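Local coordinates for NADB-Rossmann Superfamily protein (Streptococcus agalactiae, PDB 3LEC), which probably methylates N1 of adenine 22 in tRNA and binds a zinc ion, at residues A[131-136]-A[157-162]; A[21-26]-A[91-96]. One frame throughout, in Å; residues are numbered along the deposited sequence.

Contact 1: residues A[131-136]-A[157-162]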
loop_
_atom_site.group_PDB
_atom_site.type_symbol
_atom_site.label_atom_id
_atom_site.label_comp_id
_atom_site.label_asym_id
_atom_site.label_seq_id
_atom_site.Cartn_x
_atom_site.Cartn_y
_atom_site.Cartn_z
ATOM N N ASP A 131 -4.908 1.391 10.698
ATOM C CA ASP A 131 -6.257 0.988 10.315
ATOM C C ASP A 131 -6.265 -0.111 9.248
ATOM O O ASP A 131 -7.111 -0.997 9.258
ATOM C CB ASP A 131 -7.060 2.188 9.826
ATOM C CG ASP A 131 -7.430 3.141 10.951
ATOM O OD1 ASP A 131 -7.519 2.700 12.117
ATOM O OD2 ASP A 131 -7.656 4.340 10.661
ATOM N N LEU A 132 -5.316 -0.041 8.328
ATOM C CA LEU A 132 -5.171 -1.070 7.300
ATOM C C LEU A 132 -4.679 -2.376 7.953
ATOM O O LEU A 132 -5.208 -3.441 7.679
ATOM C CB LEU A 132 -4.232 -0.617 6.186
ATOM C CG LEU A 132 -3.889 -1.615 5.069
ATOM C CD1 LEU A 132 -5.141 -2.139 4.354
ATOM C CD2 LEU A 132 -2.909 -1.014 4.075
ATOM N N ARG A 133 -3.665 -2.285 8.811
ATOM C CA ARG A 133 -3.224 -3.460 9.555
ATOM C C ARG A 133 -4.381 -4.105 10.347
ATOM O O ARG A 133 -4.487 -5.334 10.394
ATOM C CB ARG A 133 -2.038 -3.142 10.479
ATOM C CG ARG A 133 -0.753 -2.876 9.701
ATOM C CD ARG A 133 0.512 -2.980 10.575
ATOM N NE ARG A 133 1.638 -2.447 9.817
ATOM C CZ ARG A 133 1.984 -1.151 9.782
ATOM N NH1 ARG A 133 1.330 -0.249 10.510
ATOM N NH2 ARG A 133 2.997 -0.772 9.028
ATOM N N LYS A 134 -5.246 -3.287 10.946
ATOM C CA LYS A 134 -6.353 -3.825 11.744
ATOM C C LYS A 134 -7.314 -4.610 10.879
ATOM O O LYS A 134 -7.794 -5.668 11.280
ATOM C CB LYS A 134 -7.130 -2.726 12.455
ATOM C CG LYS A 134 -6.431 -2.109 13.649
ATOM C CD LYS A 134 -7.216 -0.883 14.125
ATOM C CE LYS A 134 -6.714 -0.375 15.468
ATOM N NZ LYS A 134 -7.618 0.689 16.016
ATOM N N TRP A 135 -7.560 -4.098 9.684
ATOM C CA TRP A 135 -8.459 -4.749 8.758
ATOM C C TRP A 135 -7.847 -6.052 8.266
ATOM O O TRP A 135 -8.544 -7.049 8.190
ATOM C CB TRP A 135 -8.814 -3.854 7.583
ATOM C CG TRP A 135 -9.825 -4.534 6.690
ATOM C CD1 TRP A 135 -11.181 -4.407 6.751
ATOM C CD2 TRP A 135 -9.549 -5.467 5.632
ATOM N NE1 TRP A 135 -11.767 -5.208 5.796
ATOM C CE2 TRP A 135 -10.788 -5.862 5.092
ATOM C CE3 TRP A 135 -8.371 -5.983 5.068
ATOM C CZ2 TRP A 135 -10.894 -6.761 4.011
ATOM C CZ3 TRP A 135 -8.481 -6.904 4.006
ATOM C CH2 TRP A 135 -9.745 -7.279 3.492
ATOM N N LEU A 136 -6.555 -6.035 7.940
ATOM C CA LEU A 136 -5.875 -7.234 7.483
ATOM C C LEU A 136 -5.949 -8.332 8.547
ATOM O O LEU A 136 -6.322 -9.490 8.252
ATOM C CB LEU A 136 -4.435 -6.919 7.089
ATOM C CG LEU A 136 -4.286 -6.044 5.834
ATOM C CD1 LEU A 136 -2.873 -5.432 5.788
ATOM C CD2 LEU A 136 -4.585 -6.874 4.584
ATOM N N GLU A 157 5.386 3.728 3.717
ATOM C CA GLU A 157 5.372 2.335 4.138
ATOM C C GLU A 157 4.792 1.458 3.053
ATOM O O GLU A 157 3.824 1.847 2.400
ATOM C CB GLU A 157 4.543 2.163 5.400
ATOM C CG GLU A 157 5.094 2.944 6.602
ATOM C CD GLU A 157 4.480 2.579 7.937
ATOM O OE1 GLU A 157 3.716 1.597 8.046
ATOM O OE2 GLU A 157 4.769 3.306 8.908
ATOM N N ILE A 158 5.384 0.274 2.873
ATOM C CA ILE A 158 4.845 -0.749 1.975
ATOM C C ILE A 158 4.566 -2.022 2.792
ATOM O O ILE A 158 5.438 -2.475 3.532
ATOM C CB ILE A 158 5.824 -1.060 0.821
ATOM C CG1 ILE A 158 5.956 0.149 -0.120
ATOM C CG2 ILE A 158 5.449 -2.383 0.071
ATOM C CD1 ILE A 158 7.204 0.071 -1.032
ATOM N N LEU A 159 3.366 -2.578 2.645
ATOM C CA LEU A 159 2.993 -3.846 3.277
ATOM C C LEU A 159 2.817 -4.945 2.247
ATOM O O LEU A 159 2.075 -4.774 1.300
ATOM C CB LEU A 159 1.674 -3.693 4.039
ATOM C CG LEU A 159 1.521 -2.658 5.153
ATOM C CD1 LEU A 159 0.192 -2.825 5.841
ATOM C CD2 LEU A 159 2.645 -2.770 6.133
ATOM N N VAL A 160 3.472 -6.091 2.461
ATOM C CA VAL A 160 3.342 -7.245 1.549
ATOM C C VAL A 160 2.499 -8.265 2.277
ATOM O O VAL A 160 2.776 -8.573 3.446
ATOM C CB VAL A 160 4.705 -7.856 1.201
ATOM C CG1 VAL A 160 4.529 -8.996 0.180
ATOM C CG2 VAL A 160 5.632 -6.785 0.646
ATOM N N VAL A 161 1.457 -8.764 1.607
ATOM C CA VAL A 161 0.394 -9.487 2.286
ATOM C C VAL A 161 0.070 -10.773 1.535
ATOM O O VAL A 161 0.076 -10.816 0.308
ATOM C CB VAL A 161 -0.918 -8.616 2.369
ATOM C CG1 VAL A 161 -2.054 -9.387 2.990
ATOM C CG2 VAL A 161 -0.687 -7.330 3.167
ATOM N N LYS A 162 -0.190 -11.832 2.285
ATOM C CA LYS A 162 -0.749 -13.043 1.696
ATOM C C LYS A 162 -1.911 -13.518 2.578
ATOM O O LYS A 162 -2.101 -13.013 3.676
ATOM C CB LYS A 162 0.354 -14.125 1.586
ATOM C CG LYS A 162 1.462 -13.754 0.546
ATOM C CD LYS A 162 2.602 -14.783 0.403
ATOM C CE LYS A 162 2.199 -16.013 -0.426
ATOM N NZ LYS A 162 2.067 -15.734 -1.884
HETATM O O HOH W 1 2.580 2.504 10.688
#
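R133 and E157 meet at one end of this contact in a salt bridge, while L132, L136, L159 and V161 close the rest of it by apolar packing of helix 129-138 on strand 155-163. The two short axes run nearly parallel at 11.3 Å, the geometry of a helix lying on a face of the Rossmann-like sheet. L159 is the hub of the packed part. Its CD1 lies 4.0 Å from CD2 of L132, the two side chains sliding past each other in opposite directions, and it also touches CD1 of L136. L136 and V161 meet tip to tip, L136 CD1 being 3.9 Å from V161 CG2. Helix 101-110 flanks L132, and F141 of strand 141-150 touches both L136 and V161.

Against this close, dry packing of leucines and valine, the R133-E157 end is where a bound water enters the contact, although both residues are buried. R133 leaves the helix with CG anti to its carbonyl carbon (chi1 -70°) and an extended chain to NE, which carries the guanidinium past L159 to E157. R133 NH2 donates to E157 OE1 over 2.7 Å with an N-H...O angle of 149°; the oxygen lies near the guanidinium plane, although carboxylate and guanidinium are turned 42° apart. L159 CD2 sits 3.5 Å from R133 NH2, obliquely to the group. The water lies at the guanidinium edge, accepting from R133 NH1 at 3.0 Å and donating to E157 OE2 at 2.9 Å, so the ion pair is bridged a second time.

Further charges extend the pair: E146 binds R133 NE and K190 binds E157 OE2. This alternation of opposite charges would be expected to keep both R133 and E157 ionised although buried, and the several bonds on the guanidinium fix its rotation beside the leucine cluster.

Contact 2: residues A[21-26]-A[91-96]; sequences KGARLL and IDTITI
L25 and L26 pair with T93 and I94 as neighbouring parallel strands of the Rossmann-like sheet of class I methyltransferases, strand 23-28 lying beside strand 93-99 at its centre. The strand axes cross at -37°, a marked twist, with 4.7 Å between them.

Backbone bonds set the register. L26 N gives its hydrogen to T93 O at 2.8 Å, and L26 O accepts from T95 N. Two residues earlier, R24 O takes two donors, D92 N at 3.0 Å and T93 N at 3.2 Å, so one carbonyl oxygen holds two successive N-H groups where strand 93-99 begins. CA-H...O contacts from L25 to T93 O and from I94 to L26 O accompany this ladder.

Apolar contacts occupy both faces. Beside L26, I91 CG2 approaches L26 CB, and I94 CG1 meets L26 CD2; I49 of strand 45-52 touches L26 and I91 as well. On the face of L25, its CD1 lies 3.9 Å from T93 CG2 and also reaches T95.

Polar side chains continue the pairing where the second strand has not yet begun. D92 holds CG between its backbone N and carbonyl carbon (chi1 51°), bringing the carboxylate to R24 N, which bonds to OD1 at 3.2 Å and weakly to OD2. The R24 guanidinium turns elsewhere, to the backbone oxygens of D89 and, weakly, N90. Of the hydroxyls, that of T95 bonds to D27, while T93 OG1, 3.5 Å from A23 CB, donates to D92 OD2 at 2.8 Å, using the oxygen's anti lone pair.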
loop_
_atom_site.group_PDB
_atom_site.type_symbol
_atom_site.label_atom_id
_atom_site.label_comp_id
_atom_site.label_asym_id
_atom_site.label_seq_id
_atom_site.Cartn_x
_atom_site.Cartn_y
_atom_site.Cartn_z
ATOM N N LYS A 21 7.772 -12.758 -9.639
ATOM C CA LYS A 21 8.030 -13.039 -11.051
ATOM C C LYS A 21 6.892 -13.836 -11.681
ATOM O O LYS A 21 6.383 -14.791 -11.080
ATOM C CB LYS A 21 9.330 -13.837 -11.205
ATOM C CG LYS A 21 10.544 -13.149 -10.648
ATOM C CD LYS A 21 10.974 -12.017 -11.561
ATOM C CE LYS A 21 12.394 -11.612 -11.272
ATOM N NZ LYS A 21 12.613 -10.283 -11.855
ATOM N N GLY A 22 6.498 -13.439 -12.887
ATOM C CA GLY A 22 5.465 -14.159 -13.633
ATOM C C GLY A 22 4.047 -13.818 -13.164
ATOM O O GLY A 22 3.077 -14.413 -13.650
ATOM N N ALA A 23 3.912 -12.870 -12.223
ATOM C CA ALA A 23 2.582 -12.504 -11.706
ATOM C C ALA A 23 1.638 -12.032 -12.803
ATOM O O ALA A 23 2.062 -11.505 -13.841
ATOM C CB ALA A 23 2.674 -11.422 -10.595
ATOM N N ARG A 24 0.355 -12.244 -12.558
ATOM C CA ARG A 24 -0.715 -11.661 -13.342
ATOM C C ARG A 24 -1.347 -10.705 -12.347
ATOM O O ARG A 24 -1.884 -11.125 -11.335
ATOM C CB ARG A 24 -1.673 -12.745 -13.801
ATOM C CG ARG A 24 -1.008 -13.796 -14.655
ATOM C CD ARG A 24 -2.000 -14.875 -15.123
ATOM N NE ARG A 24 -3.141 -14.309 -15.870
ATOM C CZ ARG A 24 -3.157 -14.032 -17.172
ATOM N NH1 ARG A 24 -2.102 -14.285 -17.935
ATOM N NH2 ARG A 24 -4.253 -13.513 -17.717
ATOM N N LEU A 25 -1.221 -9.414 -12.631
ATOM C CA LEU A 25 -1.356 -8.352 -11.634
ATOM C C LEU A 25 -2.533 -7.458 -11.948
ATOM O O LEU A 25 -2.738 -7.121 -13.110
ATOM C CB LEU A 25 -0.090 -7.488 -11.674
ATOM C CG LEU A 25 -0.068 -6.157 -10.911
ATOM C CD1 LEU A 25 0.015 -6.402 -9.435
ATOM C CD2 LEU A 25 1.100 -5.295 -11.371
ATOM N N LEU A 26 -3.288 -7.086 -10.917
ATOM C CA LEU A 26 -4.178 -5.922 -10.989
ATOM C C LEU A 26 -3.626 -4.774 -10.140
ATOM O O LEU A 26 -3.385 -4.933 -8.929
ATOM C CB LEU A 26 -5.601 -6.286 -10.552
ATOM C CG LEU A 26 -6.559 -5.136 -10.201
ATOM C CD1 LEU A 26 -7.099 -4.364 -11.434
ATOM C CD2 LEU A 26 -7.690 -5.608 -9.328
ATOM N N ILE A 91 -5.948 -13.472 -12.093
ATOM C CA ILE A 91 -5.075 -12.572 -11.326
ATOM C C ILE A 91 -4.631 -13.256 -10.042
ATOM O O ILE A 91 -5.447 -13.840 -9.348
ATOM C CB ILE A 91 -5.810 -11.256 -10.978
ATOM C CG1 ILE A 91 -6.226 -10.529 -12.268
ATOM C CG2 ILE A 91 -4.962 -10.362 -10.078
ATOM C CD1 ILE A 91 -5.063 -10.129 -13.218
ATOM N N ASP A 92 -3.338 -13.189 -9.756
ATOM C CA ASP A 92 -2.800 -13.763 -8.536
ATOM C C ASP A 92 -2.227 -12.681 -7.626
ATOM O O ASP A 92 -1.927 -12.955 -6.470
ATOM C CB ASP A 92 -1.742 -14.821 -8.857
ATOM C CG ASP A 92 -0.680 -14.317 -9.827
ATOM O OD1 ASP A 92 -0.586 -14.879 -10.931
ATOM O OD2 ASP A 92 0.061 -13.374 -9.499
ATOM N N THR A 93 -2.072 -11.460 -8.146
ATOM C CA THR A 93 -1.485 -10.365 -7.355
ATOM C C THR A 93 -2.234 -9.041 -7.552
ATOM O O THR A 93 -2.565 -8.672 -8.677
ATOM C CB THR A 93 -0.003 -10.110 -7.720
ATOM O OG1 THR A 93 0.745 -11.331 -7.684
ATOM C CG2 THR A 93 0.635 -9.109 -6.768
ATOM N N ILE A 94 -2.437 -8.311 -6.462
ATOM C CA ILE A 94 -3.105 -7.003 -6.484
ATOM C C ILE A 94 -2.189 -5.979 -5.812
ATOM O O ILE A 94 -1.628 -6.243 -4.746
ATOM C CB ILE A 94 -4.475 -7.064 -5.798
ATOM C CG1 ILE A 94 -5.418 -8.012 -6.580
ATOM C CG2 ILE A 94 -5.111 -5.659 -5.657
ATOM C CD1 ILE A 94 -6.804 -8.184 -5.921
ATOM N N THR A 95 -1.998 -4.838 -6.462
ATOM C CA THR A 95 -1.300 -3.713 -5.840
ATOM C C THR A 95 -2.293 -2.556 -5.650
ATOM O O THR A 95 -3.133 -2.293 -6.514
ATOM C CB THR A 95 -0.081 -3.249 -6.666
ATOM O OG1 THR A 95 -0.461 -3.047 -8.033
ATOM C CG2 THR A 95 1.065 -4.287 -6.614
ATOM N N ILE A 96 -2.221 -1.887 -4.502
ATOM C CA ILE A 96 -3.003 -0.660 -4.281
ATOM C C ILE A 96 -2.086 0.346 -3.614
ATOM O O ILE A 96 -1.622 0.093 -2.508
ATOM C CB ILE A 96 -4.265 -0.876 -3.404
ATOM C CG1 ILE A 96 -5.075 -2.107 -3.855
ATOM C CG2 ILE A 96 -5.134 0.387 -3.413
ATOM C CD1 ILE A 96 -6.175 -2.529 -2.871
#

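In the fold
After helix 10-16, strand 23-28 opens contact 2, and the chain then passes through helix 34-41, strand 45-52, helix 55-67 and the edge strand 74-78 before contact 2 closes this long loop at strand 93-99. Contact 1 opens only later: helix 129-138 leads through strand 141-150 and back along strand 155-163, closing a loop of 20 intervening residues. The contacts therefore follow in series, neither nested nor crossed, with centres about 16 Å apart. Both involve the same seven-stranded sheet. Contact 2 joins two central parallel strands, whereas contact 1 seats a helix on the antiparallel part; strand 120-125 lies between strands 93-99 and 155-163.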